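Local coordinates for putative hemin transport system, substrate-binding protein (Burkholderia cenocepacia J2315, PDB 5GIZ) that binds heme in the periplasm and probably hands it to the inner-membrane transporter of a bacterial heme-acquisition system, at residues A[173-178]-A[253-258]; A[38-43]-A[244-249]. All coordinates share one frame; numbering follows the deposited sequence.

Interaction 1 of 2, residues A[173-178]-A[253-258]; sequences DAMIRY and PRLPLA. With SO4 (sulfate ion), chain C.
Met175, midway along helix 171-178, meets Leu255 and Ala258 on the first turn of helix 255-269, and the contact between the two segments is wholly apolar. Its thioether end makes the contact: SD lies 3.5 Å from CD1 of Leu255, and CE 3.8 Å from CB of Ala258. The Met175 chain bends at both chi2 (-64°) and chi3 (-67°), a hooked shape that brings SD and CE to bear on two residues one helical turn apart. Leu255 runs past it in the reverse sense, methyl branch alongside thioether. Val259, Leu262 and Phe251 also touch Met175.

The polar interactions are made by helix 171-178 and do not cross to 253-258. OH of Tyr178 donates a hydrogen bond to O1 of a sulfate (2.6 Å) and also meets the backbone N of Val101. This sulfate oxygen sits at the ring edge, in the ring plane; Arg136 binds the same ion, probably from the crystallisation liquor. Within helix 171-178, Arg177 clasps Asp173 side-on, NE and NH2 each 2.8 Å from OD2, both nitrogens converging on one oxygen. Gln168 and Asn183 hold OD1 of Asp173, so its carboxylate is fixed at both oxygens.

This is helix-to-helix core packing in the apo form of a periplasmic binding protein of the Peripla_BP_2 family, about one turn from Ala171 and Ala172, which contact heme in the heme-bound protein.

Interaction 2 of 2, residues A[38-43]-A[244-249]; sequences TCTYPD and DALFLL
The ring of Tyr41 carries CB of Pro42 over one face, 3.8 Å above the plane and offset toward the rim, and it also makes a cation-pi contact with Arg254. The peptide bond before Pro42 is cis, consistent with the proline lying over the tyrosine ring. It is not the ring that reaches helix 245-249, however, but the root of the side chain: CB of Tyr41 lies 3.8 Å from CD2 of Leu246. With CG anti to the backbone N (chi1 -164°), the aromatic part is carried away from the helix.

On the helix side, Leu246 alone makes the contact. Its CD2 methyl points into the bend of the 38-43 loop, where three residues converge on it. Besides Tyr41 CB, it meets OG1 of Thr40 at 3.5 Å and the carbonyl O of Thr38 at 3.8 Å. The Thr40 and Leu246 side chains pass alongside one another in opposite directions. Glu17 of helix 13-23 touches both Tyr41 and Leu246 and so borders the same spot.

Each partner is shaped by its own local bonds. Asp244 is the N-cap just before helix 245-249, and its OD2 accepts from N of Phe247 at 3.0 Å and 162°, met on the anti side of the carboxylate, 21° out of its plane. In the loop, Cys39 centres an inverse gamma turn, and OG1 of Thr38 is hydrogen-bonded to Asp36; Thr38 lies close to Gly13 and to Tyr53, which ligates the heme iron when heme is bound.

No hydrogen bond or salt bridge crosses between the segments. One methyl set against two oxygens and a methylene gives a small, nondirectional van der Waals contact; the directional bonds, such as the Asp244 cap and the Thr38 bond to Asp36, lie within each side, not across it.

In the fold
Interactions 1 and 2 have centres 13 Å apart and touch directly. Helices 245-249 and 255-269 follow each other in the chain, so the later segments of both contacts are near neighbours, as where Phe247 packs on Ala258; helix 171-178 also reaches helix 245-249, with Met175 CG 3.3 Å from Leu248 O. Their segments alternate in chain order: 38-43, 173-178, 244-249, 253-258. The first belongs to the loop after strand 30-35 of the parallel four-stranded sheet, the second to helix 171-178, after two strands of the mixed sheet. The C-terminal helices thus meet elements associated with both sheets, close to heme-contacting residues of the holo protein: Gly13 and Tyr53 near interaction 2, Ala171 and Ala172 near interaction 1.

Interaction 1 of 2, residues A[173-178]-A[253-258]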
ATOM      1  N   ASP A 173       6.407  -3.727   7.342  1.00 10.69           N
ATOM      2  CA  ASP A 173       7.701  -4.356   7.631  1.00 11.23           C
ATOM      3  C   ASP A 173       8.648  -4.205   6.413  1.00 10.72           C
ATOM      4  O   ASP A 173       9.795  -3.828   6.523  1.00 10.67           O
ATOM      5  CB  ASP A 173       7.499  -5.837   7.958  1.00 12.05           C
ATOM      6  CG  ASP A 173       8.772  -6.512   8.358  1.00 13.12           C
ATOM      7  OD1 ASP A 173       9.128  -6.454   9.550  1.00 13.02           O
ATOM      8  OD2 ASP A 173       9.408  -7.093   7.453  1.00 15.12           O
ATOM      9  N   ALA A 174       8.123  -4.487   5.229  1.00 10.57           N
ATOM     10  CA  ALA A 174       8.908  -4.403   4.017  1.00 10.51           C
ATOM     11  C   ALA A 174       9.350  -2.969   3.736  1.00  9.94           C
ATOM     12  O   ALA A 174      10.480  -2.703   3.392  1.00  9.71           O
ATOM     13  CB  ALA A 174       8.122  -4.946   2.837  1.00 10.80           C
ATOM     14  N   MET A 175       8.445  -2.025   3.943  1.00  9.71           N
ATOM     15  CA  MET A 175       8.784  -0.628   3.669  1.00  9.68           C
ATOM     16  C   MET A 175       9.852  -0.063   4.615  1.00  8.97           C
ATOM     17  O   MET A 175      10.809   0.602   4.193  1.00  8.98           O
ATOM     18  CB  MET A 175       7.570   0.271   3.693  1.00  9.76           C
ATOM     19  CG  MET A 175       6.593  -0.002   2.579  1.00  9.87           C
ATOM     20  SD  MET A 175       7.244   0.307   0.929  1.00 10.56           S
ATOM     21  CE  MET A 175       7.465   2.094   0.952  1.00 10.85           C
ATOM     22  N   ILE A 176       9.732  -0.445   5.867  1.00  9.44           N
ATOM     23  CA  ILE A 176      10.689  -0.041   6.901  1.00  9.51           C
ATOM     24  C   ILE A 176      12.072  -0.575   6.512  1.00  9.66           C
ATOM     25  O   ILE A 176      13.059   0.159   6.519  1.00  9.35           O
ATOM     26  CB  ILE A 176      10.256  -0.586   8.236  1.00  9.43           C
ATOM     27  CG1 ILE A 176       9.077   0.252   8.778  1.00  9.45           C
ATOM     28  CG2 ILE A 176      11.395  -0.577   9.237  1.00  9.70           C
ATOM     29  CD1 ILE A 176       8.372  -0.406   9.914  1.00 10.42           C
ATOM     30  N   ARG A 177      12.151  -1.853   6.108  1.00 10.08           N
ATOM     31  CA  ARG A 177      13.425  -2.391   5.668  1.00 11.06           C
ATOM     32  C   ARG A 177      13.939  -1.808   4.362  1.00 10.80           C
ATOM     33  O   ARG A 177      15.153  -1.520   4.248  1.00 11.73           O
ATOM     34  CB  ARG A 177      13.336  -3.891   5.522  1.00 12.01           C
ATOM     35  CG  ARG A 177      13.269  -4.563   6.887  1.00 13.93           C
ATOM     36  CD  ARG A 177      13.211  -6.097   6.756  1.00 15.65           C
ATOM     37  NE  ARG A 177      11.919  -6.548   6.271  1.00 17.27           N
ATOM     38  CZ  ARG A 177      11.674  -7.189   5.135  1.00 18.20           C
ATOM     39  NH1 ARG A 177      12.664  -7.547   4.319  1.00 20.95           N
ATOM     40  NH2 ARG A 177      10.412  -7.513   4.843  1.00 17.81           N
ATOM     41  N   TYR A 178      13.074  -1.515   3.391  1.00 10.23           N
ATOM     42  CA  TYR A 178      13.548  -0.863   2.179  1.00 10.27           C
ATOM     43  C   TYR A 178      14.141   0.541   2.426  1.00 10.49           C
ATOM     44  O   TYR A 178      15.017   0.999   1.701  1.00 11.04           O
ATOM     45  CB  TYR A 178      12.432  -0.754   1.138  1.00 10.23           C
ATOM     46  CG  TYR A 178      12.103  -2.042   0.415  1.00 10.65           C
ATOM     47  CD1 TYR A 178      13.123  -2.864  -0.096  1.00 11.00           C
ATOM     48  CD2 TYR A 178      10.780  -2.404   0.150  1.00 11.36           C
ATOM     49  CE1 TYR A 178      12.829  -3.994  -0.830  1.00 11.43           C
ATOM     50  CE2 TYR A 178      10.491  -3.526  -0.570  1.00 12.18           C
ATOM     51  CZ  TYR A 178      11.509  -4.321  -1.080  1.00 11.97           C
ATOM     52  OH  TYR A 178      11.222  -5.497  -1.815  1.00 13.43           O
ATOM     53  N   PRO A 253       3.127   1.345  -8.482  1.00 10.68           N
ATOM     54  CA  PRO A 253       4.155   1.924  -9.334  1.00 11.05           C
ATOM     55  C   PRO A 253       4.917   3.071  -8.704  1.00 11.05           C
ATOM     56  O   PRO A 253       5.890   3.540  -9.260  1.00 12.19           O
ATOM     57  CB  PRO A 253       3.406   2.325 -10.612  1.00 11.52           C
ATOM     58  CG  PRO A 253       1.996   2.421 -10.178  1.00 11.67           C
ATOM     59  CD  PRO A 253       1.784   1.450  -9.082  1.00 11.34           C
ATOM     60  N   ARG A 254       4.427   3.600  -7.583  1.00 10.46           N
ATOM     61  CA  ARG A 254       5.165   4.651  -6.854  1.00 10.22           C
ATOM     62  C   ARG A 254       6.096   4.135  -5.798  1.00 10.03           C
ATOM     63  O   ARG A 254       6.654   4.891  -5.020  1.00 10.26           O
ATOM     64  CB  ARG A 254       4.188   5.661  -6.204  1.00 10.16           C
ATOM     65  CG  ARG A 254       3.361   6.476  -7.184  1.00 10.39           C
ATOM     66  CD  ARG A 254       2.468   7.521  -6.497  1.00 10.49           C
ATOM     67  NE  ARG A 254       1.424   6.903  -5.708  1.00 10.80           N
ATOM     68  CZ  ARG A 254       0.718   7.519  -4.729  1.00 11.18           C
ATOM     69  NH1 ARG A 254       1.037   8.750  -4.337  1.00 11.71           N
ATOM     70  NH2 ARG A 254      -0.255   6.879  -4.104  1.00 11.36           N
ATOM     71  N   LEU A 255       6.323   2.817  -5.795  1.00  9.66           N
ATOM     72  CA  LEU A 255       7.169   2.228  -4.759  1.00  9.58           C
ATOM     73  C   LEU A 255       8.527   2.973  -4.613  1.00  9.35           C
ATOM     74  O   LEU A 255       8.955   3.247  -3.523  1.00  9.01           O
ATOM     75  CB  LEU A 255       7.398   0.728  -4.995  1.00  9.93           C
ATOM     76  CG  LEU A 255       8.211   0.044  -3.899  1.00 10.13           C
ATOM     77  CD1 LEU A 255       7.510  -0.082  -2.574  1.00 10.18           C
ATOM     78  CD2 LEU A 255       8.629  -1.334  -4.369  1.00 10.44           C
ATOM     79  N   PRO A 256       9.228   3.261  -5.712  1.00  9.80           N
ATOM     80  CA  PRO A 256      10.531   3.925  -5.584  1.00  9.90           C
ATOM     81  C   PRO A 256      10.426   5.279  -4.882  1.00  9.92           C
ATOM     82  O   PRO A 256      11.225   5.554  -3.980  1.00  9.92           O
ATOM     83  CB  PRO A 256      11.001   4.052  -7.015  1.00 10.04           C
ATOM     84  CG  PRO A 256      10.307   2.911  -7.722  1.00 10.11           C
ATOM     85  CD  PRO A 256       8.923   2.935  -7.121  1.00  9.93           C
ATOM     86  N   LEU A 257       9.405   6.047  -5.211  1.00 10.64           N
ATOM     87  CA  LEU A 257       9.182   7.332  -4.534  1.00 10.58           C
ATOM     88  C   LEU A 257       8.749   7.166  -3.122  1.00 10.24           C
ATOM     89  O   LEU A 257       9.180   7.909  -2.247  1.00 10.60           O
ATOM     90  CB  LEU A 257       8.148   8.148  -5.303  1.00 11.13           C
ATOM     91  CG  LEU A 257       7.866   9.558  -4.776  1.00 11.53           C
ATOM     92  CD1 LEU A 257       9.085  10.441  -4.830  1.00 11.73           C
ATOM     93  CD2 LEU A 257       6.683  10.100  -5.560  1.00 11.78           C
ATOM     94  N   ALA A 258       7.895   6.182  -2.859  1.00  9.85           N
ATOM     95  CA  ALA A 258       7.479   5.899  -1.503  1.00  9.58           C
ATOM     96  C   ALA A 258       8.648   5.517  -0.584  1.00  9.51           C
ATOM     97  O   ALA A 258       8.743   5.988   0.546  1.00  9.17           O
ATOM     98  CB  ALA A 258       6.442   4.802  -1.484  1.00  9.99           C
TER
HETATM   99  S   SO4 C 401      13.812  -7.674  -1.655  1.00 16.34           S
HETATM  100  O1  SO4 C 401      13.055  -7.051  -2.683  1.00 17.20           O
HETATM  101  O2  SO4 C 401      14.316  -9.028  -2.047  1.00 18.44           O
HETATM  102  O3  SO4 C 401      14.927  -6.827  -1.210  1.00 23.44           O
HETATM  103  O4  SO4 C 401      13.078  -7.950  -0.462  1.00 23.17           O

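Interaction 2 of 2, residues A[38-43]-A[244-249]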
ATOM      1  N   THR A  38     -10.571   1.753  -1.942  1.00 14.51           N
ATOM      2  CA  THR A  38      -9.142   2.015  -1.745  1.00 15.01           C
ATOM      3  C   THR A  38      -8.476   2.691  -2.928  1.00 14.34           C
ATOM      4  O   THR A  38      -7.325   3.137  -2.837  1.00 14.74           O
ATOM      5  CB  THR A  38      -8.316   0.758  -1.374  1.00 15.90           C
ATOM      6  OG1 THR A  38      -8.289  -0.189  -2.438  1.00 16.94           O
ATOM      7  CG2 THR A  38      -8.820   0.106  -0.144  1.00 16.92           C
ATOM      8  N   CYS A  39      -9.188   2.819  -4.051  1.00 12.91           N
ATOM      9  CA  CYS A  39      -8.589   3.375  -5.252  1.00 13.13           C
ATOM     10  C   CYS A  39      -8.806   4.855  -5.311  1.00 13.26           C
ATOM     11  O   CYS A  39      -9.733   5.359  -5.958  1.00 13.80           O
ATOM     12  CB  CYS A  39      -9.137   2.692  -6.521  1.00 12.89           C
ATOM     13  SG  CYS A  39      -8.827   0.921  -6.602  1.00 13.41           S
ATOM     14  N   THR A  40      -7.900   5.576  -4.654  1.00 12.63           N
ATOM     15  CA  THR A  40      -7.985   7.017  -4.496  1.00 12.85           C
ATOM     16  C   THR A  40      -6.925   7.798  -5.231  1.00 12.62           C
ATOM     17  O   THR A  40      -6.915   8.993  -5.154  1.00 14.23           O
ATOM     18  CB  THR A  40      -7.910   7.407  -3.048  1.00 13.37           C
ATOM     19  OG1 THR A  40      -6.634   7.002  -2.557  1.00 13.23           O
ATOM     20  CG2 THR A  40      -8.986   6.723  -2.260  1.00 14.02           C
ATOM     21  N   TYR A  41      -6.011   7.127  -5.930  1.00 11.95           N
ATOM     22  CA  TYR A  41      -4.904   7.744  -6.654  1.00 12.11           C
ATOM     23  C   TYR A  41      -4.756   7.133  -8.038  1.00 12.12           C
ATOM     24  O   TYR A  41      -4.815   5.933  -8.187  1.00 11.50           O
ATOM     25  CB  TYR A  41      -3.578   7.548  -5.868  1.00 12.48           C
ATOM     26  CG  TYR A  41      -2.525   8.477  -6.372  1.00 12.88           C
ATOM     27  CD1 TYR A  41      -1.681   8.108  -7.410  1.00 13.01           C
ATOM     28  CD2 TYR A  41      -2.393   9.742  -5.867  1.00 14.03           C
ATOM     29  CE1 TYR A  41      -0.727   8.965  -7.935  1.00 14.29           C
ATOM     30  CE2 TYR A  41      -1.466  10.620  -6.398  1.00 14.62           C
ATOM     31  CZ  TYR A  41      -0.670  10.231  -7.450  1.00 15.39           C
ATOM     32  OH  TYR A  41       0.283  11.074  -7.981  1.00 17.52           O
ATOM     33  N   PRO A  42      -4.484   7.926  -9.087  1.00 11.94           N
ATOM     34  CA  PRO A  42      -4.444   9.384  -9.126  1.00 12.78           C
ATOM     35  C   PRO A  42      -5.861   9.965  -9.154  1.00 12.49           C
ATOM     36  O   PRO A  42      -6.831   9.288  -8.784  1.00 11.83           O
ATOM     37  CB  PRO A  42      -3.691   9.640 -10.415  1.00 12.49           C
ATOM     38  CG  PRO A  42      -4.089   8.485 -11.318  1.00 12.64           C
ATOM     39  CD  PRO A  42      -4.348   7.312 -10.433  1.00 12.48           C
ATOM     40  N   ASP A  43      -6.018  11.219  -9.560  1.00 14.58           N
ATOM     41  CA  ASP A  43      -7.385  11.829  -9.544  1.00 15.51           C
ATOM     42  C   ASP A  43      -8.405  11.051 -10.387  1.00 15.06           C
ATOM     43  O   ASP A  43      -9.557  10.916 -10.013  1.00 15.20           O
ATOM     44  CB  ASP A  43      -7.357  13.257 -10.066  1.00 17.49           C
ATOM     45  CG  ASP A  43      -6.722  14.229  -9.101  1.00 20.24           C
ATOM     46  OD1 ASP A  43      -6.574  13.909  -7.896  1.00 22.03           O
ATOM     47  OD2 ASP A  43      -6.353  15.356  -9.553  1.00 24.65           O
ATOM     48  N   ASP A 244       0.678   9.154   3.922  1.00 12.75           N
ATOM     49  CA  ASP A 244      -0.581   8.623   3.400  1.00 13.18           C
ATOM     50  C   ASP A 244      -0.572   7.122   3.262  1.00 12.32           C
ATOM     51  O   ASP A 244       0.410   6.579   2.767  1.00 11.63           O
ATOM     52  CB  ASP A 244      -0.787   9.282   2.045  1.00 15.12           C
ATOM     53  CG  ASP A 244      -1.884   8.724   1.281  1.00 16.33           C
ATOM     54  OD1 ASP A 244      -3.077   9.125   1.512  1.00 18.77           O
ATOM     55  OD2 ASP A 244      -1.631   7.907   0.413  1.00 13.73           O
ATOM     56  N   ALA A 245      -1.616   6.432   3.706  1.00 12.12           N
ATOM     57  CA  ALA A 245      -1.593   4.985   3.772  1.00 12.04           C
ATOM     58  C   ALA A 245      -1.403   4.334   2.390  1.00 11.45           C
ATOM     59  O   ALA A 245      -0.622   3.383   2.271  1.00 11.37           O
ATOM     60  CB  ALA A 245      -2.901   4.461   4.341  1.00 12.83           C
ATOM     61  N   LEU A 246      -2.143   4.755   1.377  1.00 11.06           N
ATOM     62  CA  LEU A 246      -2.018   4.127   0.072  1.00 11.12           C
ATOM     63  C   LEU A 246      -0.615   4.291  -0.515  1.00 10.76           C
ATOM     64  O   LEU A 246      -0.015   3.343  -1.008  1.00 10.35           O
ATOM     65  CB  LEU A 246      -3.060   4.624  -0.900  1.00 11.67           C
ATOM     66  CG  LEU A 246      -2.929   4.121  -2.356  1.00 12.04           C
ATOM     67  CD1 LEU A 246      -3.103   2.628  -2.420  1.00 12.23           C
ATOM     68  CD2 LEU A 246      -3.982   4.836  -3.187  1.00 12.67           C
ATOM     69  N   PHE A 247      -0.073   5.476  -0.383  1.00 11.04           N
ATOM     70  CA  PHE A 247       1.255   5.779  -0.879  1.00 11.21           C
ATOM     71  C   PHE A 247       2.282   4.949  -0.123  1.00 11.03           C
ATOM     72  O   PHE A 247       3.158   4.337  -0.725  1.00 10.59           O
ATOM     73  CB  PHE A 247       1.498   7.285  -0.668  1.00 11.68           C
ATOM     74  CG  PHE A 247       2.839   7.815  -1.106  1.00 12.69           C
ATOM     75  CD1 PHE A 247       3.487   7.360  -2.222  1.00 13.17           C
ATOM     76  CD2 PHE A 247       3.351   8.887  -0.472  1.00 15.25           C
ATOM     77  CE1 PHE A 247       4.658   7.917  -2.650  1.00 12.97           C
ATOM     78  CE2 PHE A 247       4.556   9.439  -0.890  1.00 15.19           C
ATOM     79  CZ  PHE A 247       5.234   8.878  -1.955  1.00 14.06           C
ATOM     80  N   LEU A 248       2.191   4.923   1.200  1.00 10.75           N
ATOM     81  CA  LEU A 248       3.178   4.192   2.005  1.00 11.15           C
ATOM     82  C   LEU A 248       3.101   2.687   1.763  1.00 11.17           C
ATOM     83  O   LEU A 248       4.138   2.009   1.581  1.00 10.72           O
ATOM     84  CB  LEU A 248       2.925   4.499   3.494  1.00 11.32           C
ATOM     85  CG  LEU A 248       3.787   3.758   4.507  1.00 12.12           C
ATOM     86  CD1 LEU A 248       5.267   4.004   4.345  1.00 11.91           C
ATOM     87  CD2 LEU A 248       3.311   4.096   5.923  1.00 12.03           C
ATOM     88  N   LEU A 249       1.892   2.118   1.800  1.00 11.10           N
ATOM     89  CA  LEU A 249       1.712   0.662   1.963  1.00 11.83           C
ATOM     90  C   LEU A 249       1.258  -0.053   0.706  1.00 12.20           C
ATOM     91  O   LEU A 249       1.180  -1.293   0.721  1.00 12.33           O
ATOM     92  CB  LEU A 249       0.697   0.383   3.063  1.00 12.26           C
ATOM     93  CG  LEU A 249       1.014   0.927   4.462  1.00 13.29           C
ATOM     94  CD1 LEU A 249      -0.221   0.827   5.354  1.00 13.89           C
ATOM     95  CD2 LEU A 249       2.236   0.244   5.050  1.00 13.87           C
TER